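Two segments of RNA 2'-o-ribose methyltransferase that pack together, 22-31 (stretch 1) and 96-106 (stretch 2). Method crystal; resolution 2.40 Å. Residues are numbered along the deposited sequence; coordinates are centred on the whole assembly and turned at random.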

ATOM      1  N   HIS A  22     -17.425  -2.040   8.774  1.00 25.42           N
ATOM      2  CA  HIS A  22     -17.264  -2.621  10.097  1.00 24.82           C
ATOM      3  C   HIS A  22     -15.938  -2.260  10.746  1.00 26.62           C
ATOM      4  O   HIS A  22     -15.867  -2.097  11.959  1.00 29.30           O
ATOM      5  N   ARG A  23     -14.888  -2.132   9.946  1.00 26.44           N
ATOM      6  CA  ARG A  23     -13.590  -1.763  10.483  1.00 26.97           C
ATOM      7  C   ARG A  23     -13.635  -0.314  10.936  1.00 28.92           C
ATOM      8  O   ARG A  23     -13.122   0.037  11.996  1.00 28.21           O
ATOM      9  N   ASP A  24     -14.259   0.529  10.123  1.00 31.37           N
ATOM     10  CA  ASP A  24     -14.337   1.948  10.430  1.00 33.22           C
ATOM     11  C   ASP A  24     -15.175   2.283  11.654  1.00 33.99           C
ATOM     12  O   ASP A  24     -14.772   3.101  12.477  1.00 35.10           O
ATOM     13  N   SER A  25     -16.330   1.646  11.788  1.00 33.17           N
ATOM     14  CA  SER A  25     -17.187   1.954  12.914  1.00 33.42           C
ATOM     15  C   SER A  25     -16.608   1.437  14.218  1.00 31.88           C
ATOM     16  O   SER A  25     -16.731   2.091  15.246  1.00 33.22           O
ATOM     17  N   GLN A  26     -15.957   0.281  14.178  1.00 32.06           N
ATOM     18  CA  GLN A  26     -15.375  -0.293  15.392  1.00 31.96           C
ATOM     19  C   GLN A  26     -13.917   0.087  15.608  1.00 31.86           C
ATOM     20  O   GLN A  26     -13.337  -0.247  16.635  1.00 31.72           O
ATOM     21  N   ARG A  27     -13.332   0.783  14.643  1.00 31.28           N
ATOM     22  CA  ARG A  27     -11.937   1.190  14.733  1.00 32.09           C
ATOM     23  C   ARG A  27     -11.001   0.020  15.003  1.00 31.57           C
ATOM     24  O   ARG A  27     -10.076   0.122  15.810  1.00 33.13           O
ATOM     25  N   ARG A  28     -11.240  -1.090  14.317  1.00 30.18           N
ATOM     26  CA  ARG A  28     -10.400  -2.267  14.468  1.00 30.57           C
ATOM     27  C   ARG A  28     -10.204  -2.973  13.129  1.00 29.93           C
ATOM     28  O   ARG A  28     -11.023  -2.830  12.215  1.00 30.38           O
ATOM     29  N   PHE A  29      -9.106  -3.710  13.006  1.00 26.36           N
ATOM     30  CA  PHE A  29      -8.813  -4.425  11.775  1.00 25.39           C
ATOM     31  C   PHE A  29      -7.886  -5.600  12.048  1.00 26.04           C
ATOM     32  O   PHE A  29      -7.179  -5.630  13.058  1.00 24.38           O
ATOM     33  N   LEU A  30      -7.910  -6.567  11.136  1.00 23.86           N
ATOM     34  CA  LEU A  30      -7.114  -7.766  11.263  1.00 23.51           C
ATOM     35  C   LEU A  30      -5.792  -7.628  10.540  1.00 24.61           C
ATOM     36  O   LEU A  30      -5.694  -6.962   9.504  1.00 24.01           O
ATOM     37  N   ILE A  31      -4.768  -8.253  11.102  1.00 23.16           N
ATOM     38  CA  ILE A  31      -3.457  -8.218  10.500  1.00 23.22           C
ATOM     39  C   ILE A  31      -2.934  -9.647  10.376  1.00 25.69           C
ATOM     40  O   ILE A  31      -2.480 -10.240  11.354  1.00 28.15           O
ATOM     41  N   LEU A  96      -0.598 -16.930  12.282  1.00 33.64           N
ATOM     42  CA  LEU A  96      -0.729 -15.856  13.253  1.00 31.77           C
ATOM     43  C   LEU A  96      -1.460 -14.666  12.660  1.00 30.54           C
ATOM     44  O   LEU A  96      -0.987 -14.055  11.699  1.00 30.92           O
ATOM     45  N   ILE A  97      -2.622 -14.357  13.229  1.00 29.58           N
ATOM     46  CA  ILE A  97      -3.448 -13.232  12.795  1.00 27.38           C
ATOM     47  C   ILE A  97      -3.759 -12.410  14.029  1.00 27.11           C
ATOM     48  O   ILE A  97      -4.139 -12.964  15.059  1.00 28.55           O
ATOM     49  N   ALA A  98      -3.624 -11.094  13.936  1.00 25.94           N
ATOM     50  CA  ALA A  98      -3.892 -10.262  15.092  1.00 23.76           C
ATOM     51  C   ALA A  98      -5.051  -9.302  14.897  1.00 25.20           C
ATOM     52  O   ALA A  98      -5.459  -9.007  13.771  1.00 25.92           O
ATOM     53  N   LEU A  99      -5.597  -8.842  16.013  1.00 24.98           N
ATOM     54  CA  LEU A  99      -6.680  -7.874  15.996  1.00 25.14           C
ATOM     55  C   LEU A  99      -5.989  -6.584  16.385  1.00 26.11           C
ATOM     56  O   LEU A  99      -5.342  -6.516  17.432  1.00 27.43           O
ATOM     57  N   ALA A 100      -6.123  -5.557  15.559  1.00 25.46           N
ATOM     58  CA  ALA A 100      -5.469  -4.294  15.849  1.00 24.77           C
ATOM     59  C   ALA A 100      -6.445  -3.143  16.022  1.00 25.64           C
ATOM     60  O   ALA A 100      -7.565  -3.183  15.528  1.00 25.31           O
ATOM     61  N   ARG A 101      -5.996  -2.117  16.736  1.00 28.57           N
ATOM     62  CA  ARG A 101      -6.775  -0.910  16.974  1.00 30.39           C
ATOM     63  C   ARG A 101      -6.437   0.057  15.837  1.00 31.85           C
ATOM     64  O   ARG A 101      -5.267   0.325  15.585  1.00 31.10           O
ATOM     65  N   MET A 102      -7.446   0.578  15.147  1.00 34.10           N
ATOM     66  CA  MET A 102      -7.189   1.524  14.068  1.00 37.48           C
ATOM     67  C   MET A 102      -6.545   2.783  14.674  1.00 42.45           C
ATOM     68  O   MET A 102      -7.169   3.505  15.442  1.00 43.10           O
ATOM     69  N   PRO A 103      -5.276   3.046  14.336  1.00 48.23           N
ATOM     70  CA  PRO A 103      -4.454   4.173  14.789  1.00 53.46           C
ATOM     71  C   PRO A 103      -5.123   5.541  14.903  1.00 57.90           C
ATOM     72  O   PRO A 103      -6.206   5.776  14.359  1.00 56.85           O
ATOM     73  N   GLU A 104      -4.447   6.438  15.620  1.00 63.30           N
ATOM     74  CA  GLU A 104      -4.922   7.801  15.830  1.00 69.36           C
ATOM     75  C   GLU A 104      -4.607   8.652  14.603  1.00 72.69           C
ATOM     76  O   GLU A 104      -3.652   9.433  14.596  1.00 73.49           O
ATOM     77  N   ARG A 105      -5.415   8.475  13.565  1.00 75.74           N
ATOM     78  CA  ARG A 105      -5.277   9.207  12.314  1.00 78.59           C
ATOM     79  C   ARG A 105      -4.829  10.656  12.529  1.00 80.43           C
ATOM     80  O   ARG A 105      -5.655  11.551  12.738  1.00 80.03           O
ATOM     81  N   THR A 106      -3.514  10.873  12.477  1.00 81.77           N
ATOM     82  CA  THR A 106      -2.934  12.201  12.666  1.00 82.93           C
ATOM     83  C   THR A 106      -3.125  13.054  11.410  1.00 83.42           C
ATOM     84  O   THR A 106      -2.726  12.663  10.309  1.00 83.68           O
TER

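Neighbouring antiparallel strands pack their side chains by a simple rule: the backbone hydrogen bonds fix the register, the register fixes which residues share a face, and each face then acquires its own chemistry. The pairing of residues 28-31 with 96-101 in this RNA 2'-O-ribose methyltransferase is a compact example. The strands run at 161° to one another, and Phe29 and Ile31 share one face with Ala98 and Ala100, while Arg28 and Leu30 share the other with Leu99 and Arg101.

The apolar centre lies on the first of these faces, where a small residue sits among large ones. The methyl of Ala100 meets two neighbours at once. Ile31, in the mt rotamer, brings its CD1 to 3.4 Å from Ala100 CB, and Phe29 lays its ring against the same methyl, with Phe29 CZ 3.7 Å from Ala100 CB. Phe29 has chi1 at 64° (p), and its end comes nearer to the opposing strand than its CA-to-CB bond alone would suggest. Ala100 CB stands over the ring face, 3.9 Å from the ring centroid and 20° off the normal, a CH-pi contact. The edge of the same ring reaches the strand's exit: Phe29 CE2 lies 3.6 Å from Arg101 O and 3.7 Å from Met102 CA. Phe29 CE2 also lies 3.8 Å from Pro103 CD.

The backbone hydrogen bonds set the register that brings these side chains opposite one another. Phe29 and Ala100 exchange two hydrogen bonds, Phe29 N to Ala100 O at 3.0 Å and Ala100 N to Phe29 O at 2.7 Å; Ile31 and Ala98 form an equivalent pair, Ile31 N to Ala98 O at 2.9 Å and Ala98 N to Ile31 O at 3.0 Å.

On the other face the apolar contacts are longer. Leu30 (mt) and Leu99 (tp) meet through Leu30 CD2 and Leu99 CD1 at 4.2 Å, and Leu30 CB lies 4.3 Å from Ile97 CG2.

Beyond the strand pairing, Met102 extends the contact toward the preceding helix. Its N donates to Arg27 O at 2.8 Å, and its side chain, with chi1 and chi2 both t and chi3 at -86° (m), carries Met102 CE to 3.5 Å from Arg23 O and 3.6 Å from Asp24 OD1. Arg27, which leaves the helix with positive phi, sets its CB 4.1 Å from Met102 CB.

The polar edge is built from arginines, and it shows that proximity need not mean pairing. Arg27 and Arg28 both have chi1 m with chi2 and chi3 t, whereas Arg101 chi1, at -112°, lies between wells. Arg28 NH2 lies 3.1 Å from Arg101 NE, yet both are donors and the groups carry like charge; Arg101 CD lies over one face of the Arg28 guanidinium. Arg28 finds acceptors away from this contact: its NH1 donates to Gln26 O at 2.9 Å, and NE and NH2 are hydrogen-bonded elsewhere in the structure. Arg27 NE likewise approaches Arg105 NH2 at 3.0 Å without a hydrogen bond, but Arg105 is poorly ordered, so this approach should be read with caution.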

ATOM      1  CB  HIS A  22     -17.421  -4.134  10.008  1.00 24.08           C
ATOM      2  CG  HIS A  22     -18.770  -4.561   9.524  1.00 25.51           C
ATOM      3  ND1 HIS A  22     -18.966  -5.699   8.770  1.00 28.17           N
ATOM      4  CD2 HIS A  22     -19.990  -3.993   9.672  1.00 23.12           C
ATOM      5  CE1 HIS A  22     -20.249  -5.811   8.472  1.00 26.40           C
ATOM      6  NE2 HIS A  22     -20.890  -4.789   9.007  1.00 25.88           N
ATOM      7  CB  ARG A  23     -12.498  -1.903   9.422  1.00 25.40           C
ATOM      8  CG  ARG A  23     -12.301  -3.304   8.897  1.00 25.67           C
ATOM      9  CD  ARG A  23     -11.035  -3.378   8.077  1.00 27.56           C
ATOM     10  NE  ARG A  23     -11.164  -2.753   6.764  1.00 27.74           N
ATOM     11  CZ  ARG A  23     -11.633  -3.377   5.685  1.00 27.79           C
ATOM     12  NH1 ARG A  23     -12.021  -4.644   5.766  1.00 26.80           N
ATOM     13  NH2 ARG A  23     -11.681  -2.747   4.517  1.00 28.71           N
ATOM     14  CB  ASP A  24     -14.873   2.728   9.223  1.00 33.40           C
ATOM     15  CG  ASP A  24     -13.993   2.582   7.997  1.00 34.34           C
ATOM     16  OD1 ASP A  24     -12.771   2.370   8.157  1.00 33.08           O
ATOM     17  OD2 ASP A  24     -14.524   2.693   6.872  1.00 37.10           O
ATOM     18  CB  SER A  25     -18.594   1.392  12.691  1.00 32.37           C
ATOM     19  OG  SER A  25     -18.631   0.004  12.941  1.00 37.08           O
ATOM     20  CB  GLN A  26     -15.478  -1.809  15.368  1.00 33.46           C
ATOM     21  CG  GLN A  26     -16.893  -2.329  15.395  1.00 39.97           C
ATOM     22  CD  GLN A  26     -16.942  -3.819  15.154  1.00 43.22           C
ATOM     23  OE1 GLN A  26     -16.512  -4.304  14.102  1.00 45.42           O
ATOM     24  NE2 GLN A  26     -17.455  -4.558  16.128  1.00 44.69           N
ATOM     25  CB  ARG A  27     -11.764   2.258  15.807  1.00 32.11           C
ATOM     26  CG  ARG A  27     -12.401   3.570  15.425  1.00 37.16           C
ATOM     27  CD  ARG A  27     -12.287   4.589  16.526  1.00 41.27           C
ATOM     28  NE  ARG A  27     -13.085   5.772  16.227  1.00 48.04           N
ATOM     29  CZ  ARG A  27     -13.193   6.831  17.025  1.00 50.09           C
ATOM     30  NH1 ARG A  27     -12.551   6.867  18.189  1.00 50.54           N
ATOM     31  NH2 ARG A  27     -13.945   7.858  16.650  1.00 51.40           N
ATOM     32  CB  ARG A  28     -11.012  -3.202  15.504  1.00 31.80           C
ATOM     33  CG  ARG A  28     -10.786  -2.695  16.913  1.00 35.50           C
ATOM     34  CD  ARG A  28     -11.547  -3.481  17.945  1.00 38.14           C
ATOM     35  NE  ARG A  28     -11.157  -3.077  19.293  1.00 41.90           N
ATOM     36  CZ  ARG A  28     -11.365  -1.871  19.811  1.00 42.05           C
ATOM     37  NH1 ARG A  28     -11.970  -0.932  19.096  1.00 42.35           N
ATOM     38  NH2 ARG A  28     -10.961  -1.601  21.045  1.00 42.89           N
ATOM     39  CB  PHE A  29      -8.205  -3.482  10.713  1.00 23.21           C
ATOM     40  CG  PHE A  29      -6.871  -2.895  11.096  1.00 22.53           C
ATOM     41  CD1 PHE A  29      -5.699  -3.346  10.491  1.00 19.35           C
ATOM     42  CD2 PHE A  29      -6.783  -1.874  12.046  1.00 22.28           C
ATOM     43  CE1 PHE A  29      -4.462  -2.797  10.819  1.00 15.93           C
ATOM     44  CE2 PHE A  29      -5.542  -1.317  12.382  1.00 20.64           C
ATOM     45  CZ  PHE A  29      -4.380  -1.785  11.760  1.00 17.86           C
ATOM     46  CB  LEU A  30      -7.883  -8.958  10.695  1.00 23.03           C
ATOM     47  CG  LEU A  30      -9.264  -9.220  11.299  1.00 21.71           C
ATOM     48  CD1 LEU A  30     -10.062 -10.131  10.380  1.00 19.85           C
ATOM     49  CD2 LEU A  30      -9.114  -9.818  12.684  1.00 20.54           C
ATOM     50  CB  ILE A  31      -2.488  -7.377  11.341  1.00 21.75           C
ATOM     51  CG1 ILE A  31      -3.070  -5.966  11.547  1.00 19.31           C
ATOM     52  CG2 ILE A  31      -1.132  -7.322  10.654  1.00 17.71           C
ATOM     53  CD1 ILE A  31      -2.191  -5.027  12.395  1.00 17.71           C
ATOM     54  CB  LEU A  96       0.656 -15.421  13.728  1.00 31.03           C
ATOM     55  CG  LEU A  96       0.709 -14.440  14.899  1.00 31.76           C
ATOM     56  CD1 LEU A  96       0.166 -15.114  16.156  1.00 30.43           C
ATOM     57  CD2 LEU A  96       2.152 -13.988  15.114  1.00 30.70           C
ATOM     58  CB  ILE A  97      -4.798 -13.682  12.213  1.00 27.32           C
ATOM     59  CG1 ILE A  97      -4.592 -14.543  10.969  1.00 27.34           C
ATOM     60  CG2 ILE A  97      -5.638 -12.458  11.886  1.00 28.50           C
ATOM     61  CD1 ILE A  97      -5.903 -14.994  10.326  1.00 25.22           C
ATOM     62  CB  ALA A  98      -2.643  -9.492  15.464  1.00 23.53           C
ATOM     63  CB  LEU A  99      -7.745  -8.220  17.039  1.00 24.02           C
ATOM     64  CG  LEU A  99      -8.907  -7.230  17.178  1.00 24.16           C
ATOM     65  CD1 LEU A  99      -9.655  -7.137  15.843  1.00 23.16           C
ATOM     66  CD2 LEU A  99      -9.855  -7.677  18.289  1.00 21.52           C
ATOM     67  CB  ALA A 100      -4.484  -3.971  14.738  1.00 25.21           C
ATOM     68  CB  ARG A 101      -6.352  -0.280  18.300  1.00 33.86           C
ATOM     69  CG  ARG A 101      -7.384  -0.314  19.404  1.00 40.80           C
ATOM     70  CD  ARG A 101      -8.348   0.871  19.328  1.00 44.11           C
ATOM     71  NE  ARG A 101      -9.189   0.931  20.522  1.00 47.77           N
ATOM     72  CZ  ARG A 101     -10.067   1.895  20.780  1.00 49.47           C
ATOM     73  NH1 ARG A 101     -10.233   2.895  19.927  1.00 50.47           N
ATOM     74  NH2 ARG A 101     -10.771   1.863  21.904  1.00 50.81           N
ATOM     75  CB  MET A 102      -8.498   1.871  13.356  1.00 33.75           C
ATOM     76  CG  MET A 102      -8.333   2.499  11.992  1.00 28.04           C
ATOM     77  SD  MET A 102      -9.903   2.836  11.198  1.00 18.47           S
ATOM     78  CE  MET A 102     -10.213   1.300  10.456  1.00 23.52           C
ATOM     79  CB  PRO A 103      -3.314   4.185  13.780  1.00 53.91           C
ATOM     80  CG  PRO A 103      -3.114   2.724  13.518  1.00 53.96           C
ATOM     81  CD  PRO A 103      -4.537   2.232  13.353  1.00 51.13           C
ATOM     82  CB  GLU A 104      -4.250   8.427  17.058  1.00 70.50           C
ATOM     83  CG  GLU A 104      -4.448   7.668  18.358  1.00 72.31           C
ATOM     84  CD  GLU A 104      -3.859   8.405  19.554  1.00 73.58           C
ATOM     85  OE1 GLU A 104      -2.658   8.752  19.510  1.00 72.53           O
ATOM     86  OE2 GLU A 104      -4.596   8.638  20.538  1.00 74.07           O
ATOM     87  CB  ARG A 105      -6.617   9.159  11.582  1.00 79.75           C
ATOM     88  CG  ARG A 105      -7.790   8.928  12.531  1.00 81.14           C
ATOM     89  CD  ARG A 105      -9.093   8.683  11.792  1.00 82.85           C
ATOM     90  NE  ARG A 105     -10.168   8.304  12.705  1.00 84.47           N
ATOM     91  CZ  ARG A 105     -10.197   7.171  13.404  1.00 85.66           C
ATOM     92  NH1 ARG A 105      -9.209   6.292  13.301  1.00 86.03           N
ATOM     93  NH2 ARG A 105     -11.221   6.920  14.210  1.00 85.74           N
ATOM     94  CB  THR A 106      -1.425  12.108  13.003  1.00 83.01           C
ATOM     95  OG1 THR A 106      -0.911  13.419  13.277  1.00 83.08           O
ATOM     96  CG2 THR A 106      -0.656  11.495  11.843  1.00 82.98           C
TER